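Local structure of Rho guanine nucleotide exchange factor 12 (Homo sapiens, 1TXD) at residues E31-E36 against L106-G111; L179-I184 against D202-I207; V49-V54 against S63-I68. The protein acts as a guanine nucleotide exchange factor for the GTPase RhoA, this chain being its catalytic DH domain and the adjoining PH domain. The protein carries 1 engineered substitution. All coordinates share one frame; numbering follows the deposited sequence.

Contact 1. Residues E31-E36 against L106-G111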
loop_
_atom_site.group_PDB
_atom_site.type_symbol
_atom_site.label_atom_id
_atom_site.label_comp_id
_atom_site.label_asym_id
_atom_site.label_seq_id
_atom_site.Cartn_x
_atom_site.Cartn_y
_atom_site.Cartn_z
ATOM N N GLU A 31 23.349 -3.547 14.121
ATOM C CA GLU A 31 22.078 -4.095 13.751
ATOM C C GLU A 31 21.519 -3.355 12.520
ATOM O O GLU A 31 20.952 -3.988 11.652
ATOM C CB GLU A 31 21.105 -4.009 14.946
ATOM C CG GLU A 31 19.728 -4.653 14.778
ATOM C CD GLU A 31 19.760 -6.163 14.580
ATOM O OE1 GLU A 31 20.856 -6.711 14.252
ATOM O OE2 GLU A 31 18.677 -6.809 14.722
ATOM N N LEU A 32 21.670 -2.033 12.478
ATOM C CA LEU A 32 21.195 -1.237 11.394
ATOM C C LEU A 32 21.987 -1.607 10.155
ATOM O O LEU A 32 21.382 -1.933 9.119
ATOM C CB LEU A 32 21.326 0.256 11.682
ATOM C CG LEU A 32 21.265 1.169 10.448
ATOM C CD1 LEU A 32 19.888 1.153 9.747
ATOM C CD2 LEU A 32 21.629 2.536 10.851
ATOM N N PHE A 33 23.309 -1.654 10.279
ATOM C CA PHE A 33 24.128 -2.012 9.141
ATOM C C PHE A 33 23.842 -3.429 8.640
ATOM O O PHE A 33 23.606 -3.596 7.469
ATOM C CB PHE A 33 25.621 -1.838 9.415
ATOM C CG PHE A 33 26.053 -0.395 9.673
ATOM C CD1 PHE A 33 25.133 0.629 9.887
ATOM C CD2 PHE A 33 27.405 -0.083 9.739
ATOM C CE1 PHE A 33 25.562 1.942 10.168
ATOM C CE2 PHE A 33 27.820 1.217 10.003
ATOM C CZ PHE A 33 26.889 2.223 10.206
ATOM N N TYR A 34 23.819 -4.415 9.538
ATOM C CA TYR A 34 23.676 -5.808 9.187
ATOM C C TYR A 34 22.334 -6.123 8.492
ATOM O O TYR A 34 22.318 -6.870 7.533
ATOM C CB TYR A 34 23.835 -6.689 10.447
ATOM C CG TYR A 34 23.708 -8.184 10.185
ATOM C CD1 TYR A 34 24.856 -8.983 10.043
ATOM C CD2 TYR A 34 22.431 -8.820 10.069
ATOM C CE1 TYR A 34 24.755 -10.369 9.790
ATOM C CE2 TYR A 34 22.329 -10.187 9.798
ATOM C CZ TYR A 34 23.503 -10.956 9.667
ATOM O OH TYR A 34 23.448 -12.304 9.419
ATOM N N THR A 35 21.232 -5.588 9.012
ATOM C CA THR A 35 19.916 -5.864 8.471
ATOM C C THR A 35 19.729 -5.078 7.178
ATOM O O THR A 35 18.892 -5.438 6.394
ATOM C CB THR A 35 18.807 -5.483 9.445
ATOM O OG1 THR A 35 18.976 -4.116 9.857
ATOM C CG2 THR A 35 18.906 -6.288 10.720
ATOM N N GLU A 36 20.511 -4.008 6.963
ATOM C CA GLU A 36 20.559 -3.374 5.648
ATOM C C GLU A 36 21.226 -4.278 4.634
ATOM O O GLU A 36 20.790 -4.316 3.471
ATOM C CB GLU A 36 21.304 -2.020 5.631
ATOM C CG GLU A 36 21.184 -1.304 4.285
ATOM C CD GLU A 36 19.819 -0.722 4.085
ATOM O OE1 GLU A 36 19.449 -0.467 2.929
ATOM O OE2 GLU A 36 19.090 -0.550 5.076
ATOM N N LEU A 106 21.515 11.614 9.157
ATOM C CA LEU A 106 20.866 12.780 8.599
ATOM C C LEU A 106 21.057 12.909 7.080
ATOM O O LEU A 106 20.150 13.341 6.389
ATOM C CB LEU A 106 21.331 14.059 9.325
ATOM C CG LEU A 106 20.650 14.262 10.685
ATOM C CD1 LEU A 106 21.087 15.609 11.363
ATOM C CD2 LEU A 106 19.116 14.178 10.590
ATOM N N THR A 107 22.223 12.537 6.570
ATOM C CA THR A 107 22.451 12.428 5.122
ATOM C C THR A 107 21.600 11.333 4.437
ATOM O O THR A 107 21.128 11.520 3.293
ATOM C CB THR A 107 23.965 12.182 4.874
ATOM O OG1 THR A 107 24.700 13.313 5.352
ATOM C CG2 THR A 107 24.290 12.176 3.397
ATOM N N TRP A 108 21.408 10.197 5.128
ATOM C CA TRP A 108 20.704 9.056 4.585
ATOM C C TRP A 108 19.188 9.267 4.582
ATOM O O TRP A 108 18.507 8.876 3.625
ATOM C CB TRP A 108 21.046 7.770 5.362
ATOM C CG TRP A 108 22.477 7.452 5.348
ATOM C CD1 TRP A 108 23.383 7.877 4.436
ATOM C CD2 TRP A 108 23.203 6.634 6.282
ATOM N NE1 TRP A 108 24.631 7.398 4.748
ATOM C CE2 TRP A 108 24.548 6.619 5.864
ATOM C CE3 TRP A 108 22.854 5.905 7.415
ATOM C CZ2 TRP A 108 25.551 5.918 6.550
ATOM C CZ3 TRP A 108 23.849 5.212 8.101
ATOM C CH2 TRP A 108 25.184 5.223 7.660
ATOM N N PHE A 109 18.685 9.936 5.620
ATOM C CA PHE A 109 17.259 9.939 5.930
ATOM C C PHE A 109 16.607 11.302 6.079
ATOM O O PHE A 109 15.450 11.386 6.529
ATOM C CB PHE A 109 17.028 9.125 7.229
ATOM C CG PHE A 109 17.451 7.691 7.124
ATOM C CD1 PHE A 109 16.930 6.874 6.126
ATOM C CD2 PHE A 109 18.364 7.142 8.031
ATOM C CE1 PHE A 109 17.316 5.564 6.022
ATOM C CE2 PHE A 109 18.756 5.844 7.934
ATOM C CZ PHE A 109 18.223 5.030 6.933
ATOM N N SER A 110 17.321 12.369 5.718
ATOM C CA SER A 110 16.729 13.710 5.601
ATOM C C SER A 110 17.196 14.397 4.318
ATOM O O SER A 110 18.103 13.924 3.627
ATOM C CB SER A 110 17.097 14.579 6.823
ATOM O OG SER A 110 18.491 14.770 6.863
ATOM N N GLY A 111 16.623 15.543 4.021
ATOM C CA GLY A 111 17.010 16.244 2.809
ATOM C C GLY A 111 16.841 15.365 1.575
ATOM O O GLY A 111 15.851 14.630 1.481
#
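Just before Leu32 and Phe33, the two residues that reach Trp108, the carbonyl oxygen of Glu31 is gripped by two donors of one residue. Thr35 N bonds to Glu31 O at 3.1 Å in the ordinary helical way, and Thr35 OG1 donates to Glu31 O at 2.7 Å. The hydroxyl comes in 19° off the carbonyl plane, with a C=O...donor angle of 148°, and the helical bond from Thr35 N persists beside it. Thr35 OG1 also meets Arg173, which forms a salt bridge with Glu36, while Glu36 is further hydrogen-bonded to Tyr177 and His79.

Across the contact everything is apolar. The indole of Trp108 presents its edge: Phe33 CE1 lies 4.1 Å from Trp108 CH2, and Leu32 CD2 lies 4.4 Å from Trp108 CZ3, both close to the indole plane. The Phe33 and Trp108 side chains lie roughly perpendicular, and the Phe33 ring is met obliquely. In Phe33, CG stands anti to the carbonyl carbon (chi1 -64°), which carries CE1 closer to the tryptophan than the CB direction alone would suggest. Within helix 102-109, Trp108 CB sits over the centre of one face of the Phe109 ring, 3.8 Å above its plane.

The closest alpha carbons, those of Leu32 and Trp108, are 12.4 Å apart, so within the helical bundle of the DH domain the direct contact is made by side-chain ends alone, with Met86 of helix 72-90 touching both Leu32 and Trp108. All three touching residues are buried, and no hydrogen bond crosses between the segments; the chemistry is consistent with an association that rests on apolar packing, shared with Met86, rather than on directional bonds.

Contact 2. Residues L179-I184 against D202-I207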
loop_
_atom_site.group_PDB
_atom_site.type_symbol
_atom_site.label_atom_id
_atom_site.label_comp_id
_atom_site.label_asym_id
_atom_site.label_seq_id
_atom_site.Cartn_x
_atom_site.Cartn_y
_atom_site.Cartn_z
ATOM N N LEU A 179 12.689 2.260 14.459
ATOM C CA LEU A 179 12.978 1.552 15.696
ATOM C C LEU A 179 14.497 1.383 15.823
ATOM O O LEU A 179 15.089 1.629 16.875
ATOM C CB LEU A 179 12.271 0.191 15.675
ATOM C CG LEU A 179 10.785 0.162 15.245
ATOM C CD1 LEU A 179 10.290 -1.271 14.854
ATOM C CD2 LEU A 179 9.923 0.801 16.387
ATOM N N LEU A 180 15.126 1.012 14.726
ATOM C CA LEU A 180 16.580 0.917 14.670
ATOM C C LEU A 180 17.279 2.212 15.086
ATOM O O LEU A 180 18.236 2.171 15.853
ATOM C CB LEU A 180 17.022 0.525 13.281
ATOM C CG LEU A 180 16.633 -0.886 12.849
ATOM C CD1 LEU A 180 16.658 -1.029 11.335
ATOM C CD2 LEU A 180 17.526 -1.946 13.499
ATOM N N LEU A 181 16.778 3.351 14.604
ATOM C CA LEU A 181 17.358 4.649 14.920
ATOM C C LEU A 181 17.020 5.075 16.356
ATOM O O LEU A 181 17.860 5.634 17.033
ATOM C CB LEU A 181 16.967 5.727 13.876
ATOM C CG LEU A 181 17.913 5.775 12.655
ATOM C CD1 LEU A 181 17.755 4.553 11.851
ATOM C CD2 LEU A 181 17.680 6.949 11.726
ATOM N N ASP A 182 15.808 4.805 16.825
ATOM C CA ASP A 182 15.468 5.061 18.214
ATOM C C ASP A 182 16.426 4.335 19.171
ATOM O O ASP A 182 16.762 4.846 20.238
ATOM C CB ASP A 182 14.073 4.564 18.540
ATOM C CG ASP A 182 12.976 5.476 18.066
ATOM O OD1 ASP A 182 13.223 6.614 17.632
ATOM O OD2 ASP A 182 11.787 5.094 18.135
ATOM N N ASN A 183 16.867 3.141 18.785
ATOM C CA ASN A 183 17.715 2.333 19.660
ATOM C C ASN A 183 19.131 2.859 19.664
ATOM O O ASN A 183 19.805 2.842 20.694
ATOM C CB ASN A 183 17.702 0.867 19.250
ATOM C CG ASN A 183 16.691 0.068 20.020
ATOM O OD1 ASN A 183 16.186 0.509 21.065
ATOM N ND2 ASN A 183 16.391 -1.121 19.530
ATOM N N ILE A 184 19.580 3.343 18.519
ATOM C CA ILE A 184 20.868 4.004 18.470
ATOM C C ILE A 184 20.781 5.226 19.395
ATOM O O ILE A 184 21.646 5.411 20.228
ATOM C CB ILE A 184 21.267 4.365 17.028
ATOM C CG1 ILE A 184 21.415 3.089 16.181
ATOM C CG2 ILE A 184 22.576 5.115 17.036
ATOM C CD1 ILE A 184 21.472 3.317 14.690
ATOM N N ASP A 202 12.891 10.632 13.504
ATOM C CA ASP A 202 11.616 11.278 13.180
ATOM C C ASP A 202 11.390 11.432 11.676
ATOM O O ASP A 202 10.283 11.222 11.214
ATOM C CB ASP A 202 11.472 12.657 13.827
ATOM C CG ASP A 202 11.268 12.583 15.304
ATOM O OD1 ASP A 202 11.025 11.471 15.842
ATOM O OD2 ASP A 202 11.347 13.601 16.018
ATOM N N HIS A 203 12.427 11.812 10.937
ATOM C CA HIS A 203 12.375 11.765 9.473
ATOM C C HIS A 203 12.001 10.362 8.996
ATOM O O HIS A 203 11.140 10.223 8.129
ATOM C CB HIS A 203 13.686 12.219 8.834
ATOM C CG HIS A 203 13.886 13.708 8.836
ATOM N ND1 HIS A 203 13.143 14.569 8.049
ATOM C CD2 HIS A 203 14.775 14.487 9.502
ATOM C CE1 HIS A 203 13.546 15.813 8.256
ATOM N NE2 HIS A 203 14.540 15.792 9.127
ATOM N N CYS A 204 12.594 9.311 9.565
ATOM C CA CYS A 204 12.256 7.956 9.089
ATOM C C CYS A 204 10.761 7.719 9.306
ATOM O O CYS A 204 10.079 7.142 8.473
ATOM C CB CYS A 204 13.084 6.872 9.765
ATOM S SG CYS A 204 14.756 6.779 9.163
ATOM N N ARG A 205 10.254 8.220 10.413
ATOM C CA ARG A 205 8.827 8.153 10.690
ATOM C C ARG A 205 8.016 8.931 9.672
ATOM O O ARG A 205 7.023 8.424 9.206
ATOM C CB ARG A 205 8.523 8.638 12.111
ATOM C CG ARG A 205 8.085 7.508 13.031
ATOM C CD ARG A 205 7.919 7.905 14.484
ATOM N NE ARG A 205 8.750 6.980 15.229
ATOM C CZ ARG A 205 9.847 7.291 15.899
ATOM N NH1 ARG A 205 10.286 8.543 16.029
ATOM N NH2 ARG A 205 10.498 6.317 16.464
ATOM N N GLN A 206 8.441 10.149 9.325
ATOM C CA GLN A 206 7.811 10.921 8.234
ATOM C C GLN A 206 7.788 10.148 6.903
ATOM O O GLN A 206 6.787 10.134 6.235
ATOM C CB GLN A 206 8.549 12.241 7.990
ATOM C CG GLN A 206 8.120 13.432 8.858
ATOM C CD GLN A 206 8.838 14.727 8.445
ATOM O OE1 GLN A 206 9.378 15.433 9.303
ATOM N NE2 GLN A 206 8.889 15.006 7.130
ATOM N N ILE A 207 8.915 9.560 6.525
ATOM C CA ILE A 207 9.035 8.741 5.319
ATOM C C ILE A 207 8.039 7.578 5.329
ATOM O O ILE A 207 7.350 7.327 4.352
ATOM C CB ILE A 207 10.443 8.173 5.201
ATOM C CG1 ILE A 207 11.431 9.250 4.804
ATOM C CG2 ILE A 207 10.490 7.051 4.221
ATOM C CD1 ILE A 207 12.935 8.798 4.883
#
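Leu181 lays its CD2 methyl against the sulfur of Cys204, at 3.9 Å from SG, and both CB atoms are directed at the opposing helix. The same leucine also touches Ala200 and Ala201, small residues, consistent with the close approach of the helices: the alpha carbons of Leu181 and Cys204 are 8.4 Å apart.

Helices 169-186 and 191-230 run in broadly opposite directions here, joined by a short turn, which makes them an antiparallel helical hairpin of the DH domain. Above the buried pair, toward the partly exposed margin, lies a salt-bridge network of Asp182, Arg205 and Asp202. Arg205 NH2 donates to Asp182 OD1 at 3.0 Å with an N-H...O angle of 165°; NH2 approaches OD1 from its syn side, somewhat out of the carboxylate plane, while OD1 lies close to the guanidinium plane. The modelled approach of NH2 to Asp182 OD2 is too short to carry detail. The two flat groups are twisted 32° apart, so they do not form a coplanar pair. A bend at chi3 (-126°) turns the arginine chain, and its NH1 reaches Asp202 OD1 at 3.0 Å, one turn back on its own helix. With an alanine at Asp182, Arg205 NH2 is likely to lose its charged mate across the hairpin, leaving the guanidinium freer to turn about its tie to Asp202.

Contact 3. Residues V49-V54 against S63-I68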
loop_
_atom_site.group_PDB
_atom_site.type_symbol
_atom_site.label_atom_id
_atom_site.label_comp_id
_atom_site.label_asym_id
_atom_site.label_seq_id
_atom_site.Cartn_x
_atom_site.Cartn_y
_atom_site.Cartn_z
ATOM N N VAL A 49 16.416 -13.754 -9.404
ATOM C CA VAL A 49 15.683 -15.004 -9.582
ATOM C C VAL A 49 14.438 -14.780 -10.454
ATOM O O VAL A 49 14.160 -15.632 -11.294
ATOM C CB VAL A 49 15.331 -15.680 -8.241
ATOM C CG1 VAL A 49 14.467 -16.913 -8.464
ATOM C CG2 VAL A 49 16.600 -16.053 -7.501
ATOM N N PHE A 50 13.766 -13.614 -10.278
ATOM C CA PHE A 50 12.530 -13.283 -10.915
ATOM C C PHE A 50 12.664 -12.311 -12.063
ATOM O O PHE A 50 12.340 -12.674 -13.183
ATOM C CB PHE A 50 11.459 -12.775 -9.895
ATOM C CG PHE A 50 11.079 -13.810 -8.916
ATOM C CD1 PHE A 50 10.129 -14.779 -9.230
ATOM C CD2 PHE A 50 11.762 -13.935 -7.728
ATOM C CE1 PHE A 50 9.856 -15.806 -8.366
ATOM C CE2 PHE A 50 11.467 -14.963 -6.840
ATOM C CZ PHE A 50 10.509 -15.900 -7.164
ATOM N N TYR A 51 13.072 -11.068 -11.792
ATOM C CA TYR A 51 12.886 -10.002 -12.736
ATOM C C TYR A 51 13.827 -10.215 -13.909
ATOM O O TYR A 51 13.395 -10.233 -15.065
ATOM C CB TYR A 51 13.165 -8.628 -12.127
ATOM C CG TYR A 51 13.186 -7.549 -13.191
ATOM C CD1 TYR A 51 12.025 -7.017 -13.685
ATOM C CD2 TYR A 51 14.384 -7.182 -13.800
ATOM C CE1 TYR A 51 12.033 -6.061 -14.751
ATOM C CE2 TYR A 51 14.426 -6.220 -14.843
ATOM C CZ TYR A 51 13.221 -5.638 -15.284
ATOM O OH TYR A 51 13.252 -4.700 -16.305
ATOM N N GLN A 52 15.089 -10.388 -13.622
ATOM C CA GLN A 52 16.088 -10.514 -14.729
ATOM C C GLN A 52 15.745 -11.726 -15.612
ATOM O O GLN A 52 15.630 -11.593 -16.812
ATOM C CB GLN A 52 17.487 -10.630 -14.198
ATOM C CG GLN A 52 18.164 -9.346 -13.595
ATOM C CD GLN A 52 18.102 -8.077 -14.461
ATOM O OE1 GLN A 52 18.477 -8.111 -15.674
ATOM N NE2 GLN A 52 17.745 -6.948 -13.839
ATOM N N ARG A 53 15.542 -12.895 -15.022
ATOM C CA ARG A 53 15.152 -14.109 -15.771
ATOM C C ARG A 53 13.886 -13.977 -16.649
ATOM O O ARG A 53 13.909 -14.310 -17.821
ATOM C CB ARG A 53 14.945 -15.283 -14.806
ATOM C CG ARG A 53 16.220 -15.774 -14.128
ATOM C CD ARG A 53 16.694 -17.115 -14.673
ATOM N NE ARG A 53 17.844 -17.639 -13.958
ATOM C CZ ARG A 53 18.435 -18.804 -14.241
ATOM N NH1 ARG A 53 17.964 -19.590 -15.223
ATOM N NH2 ARG A 53 19.493 -19.198 -13.522
ATOM N N VAL A 54 12.779 -13.498 -16.081
ATOM C CA VAL A 54 11.551 -13.388 -16.831
ATOM C C VAL A 54 11.665 -12.391 -17.963
ATOM O O VAL A 54 11.065 -12.548 -19.006
ATOM C CB VAL A 54 10.365 -12.970 -15.908
ATOM C CG1 VAL A 54 10.301 -11.481 -15.715
ATOM C CG2 VAL A 54 9.060 -13.422 -16.521
ATOM N N SER A 63 4.147 -3.745 -20.328
ATOM C CA SER A 63 3.210 -3.248 -19.314
ATOM C C SER A 63 3.014 -4.193 -18.105
ATOM O O SER A 63 2.801 -3.765 -16.971
ATOM C CB SER A 63 1.899 -2.992 -19.998
ATOM O OG SER A 63 0.991 -2.610 -19.011
ATOM N N GLU A 64 3.052 -5.492 -18.365
ATOM C CA GLU A 64 2.985 -6.519 -17.323
ATOM C C GLU A 64 4.200 -6.467 -16.453
ATOM O O GLU A 64 4.051 -6.553 -15.278
ATOM C CB GLU A 64 2.835 -7.928 -17.933
ATOM C CG GLU A 64 1.515 -8.160 -18.610
ATOM C CD GLU A 64 1.490 -9.271 -19.602
ATOM O OE1 GLU A 64 2.564 -9.762 -20.138
ATOM O OE2 GLU A 64 0.400 -9.486 -20.120
ATOM N N LEU A 65 5.427 -6.482 -17.045
ATOM C CA LEU A 65 6.630 -6.158 -16.311
ATOM C C LEU A 65 6.511 -4.963 -15.341
ATOM O O LEU A 65 6.920 -5.048 -14.149
ATOM C CB LEU A 65 7.743 -5.815 -17.262
ATOM C CG LEU A 65 8.348 -7.025 -17.923
ATOM C CD1 LEU A 65 9.323 -6.588 -18.963
ATOM C CD2 LEU A 65 9.094 -7.896 -16.887
ATOM N N ARG A 66 6.036 -3.852 -15.880
ATOM C CA ARG A 66 5.846 -2.636 -15.113
ATOM C C ARG A 66 4.838 -2.787 -14.036
ATOM O O ARG A 66 5.064 -2.328 -12.911
ATOM C CB ARG A 66 5.436 -1.484 -16.023
ATOM C CG ARG A 66 5.129 -0.222 -15.319
ATOM C CD ARG A 66 5.102 1.030 -16.203
ATOM N NE ARG A 66 4.565 0.854 -17.554
ATOM C CZ ARG A 66 3.295 0.754 -17.861
ATOM N NH1 ARG A 66 2.375 0.834 -16.923
ATOM N NH2 ARG A 66 2.931 0.603 -19.116
ATOM N N LYS A 67 3.753 -3.482 -14.337
ATOM C CA LYS A 67 2.721 -3.653 -13.327
ATOM C C LYS A 67 3.232 -4.648 -12.237
ATOM O O LYS A 67 2.839 -4.518 -11.109
ATOM C CB LYS A 67 1.440 -4.178 -13.944
ATOM C CG LYS A 67 0.506 -3.095 -14.468
ATOM C CD LYS A 67 -0.276 -2.433 -13.272
ATOM C CE LYS A 67 -1.111 -1.327 -13.758
ATOM N NZ LYS A 67 -1.680 -0.383 -12.679
ATOM N N ILE A 68 4.159 -5.576 -12.557
ATOM C CA ILE A 68 4.562 -6.573 -11.511
ATOM C C ILE A 68 5.743 -6.054 -10.622
ATOM O O ILE A 68 5.618 -6.030 -9.397
ATOM C CB ILE A 68 4.838 -7.932 -12.122
ATOM C CG1 ILE A 68 3.494 -8.508 -12.667
ATOM C CG2 ILE A 68 5.440 -8.862 -11.085
ATOM C CD1 ILE A 68 3.652 -9.801 -13.322
#
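The two helical segments run antiparallel, nearest at the alpha carbons of Tyr51 and Leu65, 8.2 Å apart, and the first contains a wider pi-type turn over residues 49-52. They form a helical hairpin in the DH domain: the long helix 20-57 ends, the chain turns, and the short helix 62-69 folds back beside it. Val54 N bonds to Phe50 O at 3.0 Å, an i to i-4 helical bond that starts within the wide turn.

Leu65 is the pivot of the contact, supplying 60 of the 113 Å² buried between the segments. With CB directed at the opposing helix, it enters beside Tyr51 and Val54, which are one helical turn apart, three residues along the chain. The leucine side chain is set nearly square to that of the tyrosine, and the methyl meets the aromatic ring obliquely, so no flat stacking is involved. Tyr51 CG stands opposite the backbone nitrogen (chi1 171°), bringing the ring round to the leucine even though its CB bond is not aimed there. Its ring also meets Phe69 edge-to-face, so that leucine and phenylalanine, both of helix 62-69, touch the same tyrosine.

Val54 and Leu65 instead lie alongside each other, their side chains pointing opposite ways. The valine is the buried member of the trio, and it also packs on Phe148 of helix 143-154 and on Leu60 of the connecting loop; Tyr51 and Leu65 are partly exposed. No hydrogen bond links the two segments, so carbon-to-carbon packing alone joins them here. One methyl does the work: Leu65 CD2 lies 4.0 Å from Val54 CG1 and 4.1 Å from Tyr51 CE1.

How the contacts relate
All three contacts pair helices of the DH domain, but at different depths. Contact 1 is buried throughout; contacts 2 and 3 each combine buried and partly exposed residues. Contacts 1 and 2 are neighbours, their centres about 9 Å apart, and touch directly: Phe109 CG lies 3.5 Å from Cys204 SG, and Glu31 CG lies 3.7 Å from Leu180 CD2. Contact 3 shares helix 20-57 with contact 1, yet their centres are about 28 Å apart. The chemistry differs accordingly: contacts 1 and 3 are wholly apolar across their segments, one over a long separation in sequence and the other over a short turn, whereas contact 2 adds one ion pair across its margin, backed by a second within helix 191-230.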